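Local coordinates for anopheles Plasmodium-responsive Leucine-rich repeat protein 1B (Anopheles gambiae, PDB 4XGO), which probably acts in the mosquito's response to Plasmodium by binding partner proteins such as LRIM1, here represented by its leucine-rich repeat domain, at residues E163-H168 with I184-H189. Sequence-based numbering, arbitrary orientation.
With NAG (2-acetamido-2-deoxy-beta-D-glucopyranose), chain C; GOL (glycerol), chain H.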
# COMPACT_ATOMS: atom_id res chain seq x y z
N GLU A 163 -14.86 21.13 -6.77
CA GLU A 163 -14.58 19.75 -7.11
C GLU A 163 -14.65 18.90 -5.85
O GLU A 163 -14.01 19.21 -4.85
CB GLU A 163 -13.22 19.59 -7.79
CG GLU A 163 -12.87 18.13 -8.06
CD GLU A 163 -11.76 17.91 -9.08
OE1 GLU A 163 -10.96 18.86 -9.38
OE2 GLU A 163 -11.67 16.75 -9.57
N LEU A 164 -15.41 17.81 -5.93
CA LEU A 164 -15.62 16.95 -4.80
C LEU A 164 -15.55 15.49 -5.20
O LEU A 164 -16.27 15.06 -6.09
CB LEU A 164 -16.96 17.26 -4.14
CG LEU A 164 -17.42 16.36 -2.99
CD1 LEU A 164 -16.41 16.25 -1.89
CD2 LEU A 164 -18.71 16.92 -2.42
N ASP A 165 -14.65 14.74 -4.55
CA ASP A 165 -14.53 13.32 -4.78
C ASP A 165 -14.97 12.60 -3.50
O ASP A 165 -14.33 12.73 -2.46
CB ASP A 165 -13.11 12.94 -5.20
CG ASP A 165 -12.96 11.45 -5.60
OD1 ASP A 165 -13.84 10.62 -5.26
OD2 ASP A 165 -11.93 11.11 -6.25
N ALA A 166 -16.10 11.90 -3.60
CA ALA A 166 -16.61 11.05 -2.50
C ALA A 166 -16.83 9.60 -2.95
O ALA A 166 -17.64 8.86 -2.38
CB ALA A 166 -17.85 11.64 -1.86
N SER A 167 -16.01 9.17 -3.91
CA SER A 167 -16.09 7.83 -4.49
C SER A 167 -15.67 6.81 -3.44
O SER A 167 -15.00 7.16 -2.46
CB SER A 167 -15.22 7.71 -5.75
OG SER A 167 -13.83 7.89 -5.50
N HIS A 168 -16.13 5.58 -3.62
CA HIS A 168 -15.74 4.49 -2.74
C HIS A 168 -16.15 4.78 -1.28
O HIS A 168 -15.33 4.74 -0.35
CB HIS A 168 -14.26 4.18 -2.87
CG HIS A 168 -13.86 3.78 -4.25
ND1 HIS A 168 -13.87 2.47 -4.67
CD2 HIS A 168 -13.42 4.50 -5.31
CE1 HIS A 168 -13.46 2.39 -5.92
NE2 HIS A 168 -13.17 3.61 -6.33
N ILE A 184 -17.12 19.36 -10.82
CA ILE A 184 -16.74 17.96 -10.94
C ILE A 184 -17.19 17.24 -9.68
O ILE A 184 -16.79 17.61 -8.59
CB ILE A 184 -15.21 17.84 -11.10
CG1 ILE A 184 -14.75 18.56 -12.38
CG2 ILE A 184 -14.79 16.38 -11.14
CD1 ILE A 184 -13.25 18.61 -12.54
N LEU A 185 -18.02 16.21 -9.86
CA LEU A 185 -18.53 15.40 -8.75
C LEU A 185 -18.30 13.91 -9.03
O LEU A 185 -18.87 13.33 -9.99
CB LEU A 185 -20.02 15.65 -8.55
CG LEU A 185 -20.72 14.93 -7.41
CD1 LEU A 185 -20.06 15.23 -6.08
CD2 LEU A 185 -22.20 15.32 -7.40
N LYS A 186 -17.48 13.29 -8.19
CA LYS A 186 -17.17 11.88 -8.33
C LYS A 186 -17.82 11.14 -7.18
O LYS A 186 -17.45 11.33 -6.01
CB LYS A 186 -15.66 11.66 -8.28
CG LYS A 186 -14.86 12.55 -9.18
CD LYS A 186 -15.23 12.40 -10.62
CE LYS A 186 -14.78 11.07 -11.20
NZ LYS A 186 -13.29 10.91 -11.25
N LEU A 187 -18.83 10.34 -7.53
CA LEU A 187 -19.60 9.53 -6.58
C LEU A 187 -19.62 8.04 -6.94
O LEU A 187 -20.46 7.28 -6.44
CB LEU A 187 -21.04 10.07 -6.47
CG LEU A 187 -21.18 11.37 -5.68
CD1 LEU A 187 -22.53 12.02 -5.83
CD2 LEU A 187 -20.85 11.09 -4.24
N GLN A 188 -18.69 7.61 -7.79
CA GLN A 188 -18.68 6.21 -8.22
C GLN A 188 -18.38 5.29 -7.04
O GLN A 188 -17.68 5.70 -6.09
CB GLN A 188 -17.70 5.99 -9.38
CG GLN A 188 -16.22 6.14 -9.07
CD GLN A 188 -15.69 7.56 -9.18
OE1 GLN A 188 -16.44 8.53 -9.18
NE2 GLN A 188 -14.36 7.68 -9.30
N HIS A 189 -18.97 4.09 -7.06
CA HIS A 189 -18.78 3.10 -6.01
C HIS A 189 -19.40 3.61 -4.71
O HIS A 189 -18.71 3.87 -3.72
CB HIS A 189 -17.30 2.70 -5.82
CG HIS A 189 -16.71 1.96 -6.98
ND1 HIS A 189 -16.82 0.59 -7.15
CD2 HIS A 189 -15.99 2.40 -8.04
CE1 HIS A 189 -16.20 0.23 -8.26
NE2 HIS A 189 -15.70 1.32 -8.82
C1 NAG C . -8.96 11.48 -4.28
C2 NAG C . -8.41 11.74 -5.68
C3 NAG C . -8.07 10.42 -6.37
C4 NAG C . -7.13 9.58 -5.51
C5 NAG C . -7.66 9.52 -4.08
C6 NAG C . -6.62 8.85 -3.17
C7 NAG C . -9.17 13.33 -7.36
C8 NAG C . -10.29 13.86 -8.19
N2 NAG C . -9.41 12.36 -6.50
O3 NAG C . -7.54 10.63 -7.66
O4 NAG C . -7.11 8.23 -5.98
O5 NAG C . -7.96 10.80 -3.56
O6 NAG C . -7.16 7.57 -2.90
O7 NAG C . -8.05 13.82 -7.49
C1 GOL H . -12.76 4.22 -10.69
O1 GOL H . -12.72 4.62 -9.30
C2 GOL H . -14.12 3.59 -11.07
O2 GOL H . -13.99 2.19 -11.35
C3 GOL H . -14.71 4.28 -12.30
O3 GOL H . -16.09 3.89 -12.47
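Near-perpendicular chi2 torsions (-90° and -85°), with CG anti to the carbonyl carbon in both, turn the rings of His168 and His189 face to face in an offset stack, planes 12° apart. The pair lies just beyond the C-terminal ends of two neighbouring parallel strands, 163-165 and 184-186, of the leucine-rich repeat solenoid. The rings come closest where His168 CE1 lies over the His189 ring, 3.3 Å from its CD2, and Tyr149 and Tyr211 extend the stack. A glycerol, probably from the crystallisation liquor, spans the pair, O1 hydrogen-bonded to His168 NE2 and O2 to His189 NE2, each at 3.2 Å. Leu164 N to Ile184 O and Lys186 N to Leu164 O, both 3.0 Å and nearly straight, fix the parallel pairing, which Ala166 N to Lys186 O carries into the loop. On the face opposite Glu163, Asp165 and Lys186, the buried Leu164 and Leu185 point inward, and Ala166 CB meets Leu187 CD2 at 3.9 Å. Glu163, its chain extended, runs alongside Ile184, whose CG2 touches OE2. Asp165 divides its carboxylate: OD2 accepts N2 of the attached N-acetylglucosamine at 2.8 Å, while OD1 accepts Ser167 N, closing an Asx turn, and also takes Ser167 OG at 2.7 Å through its syn lone pair.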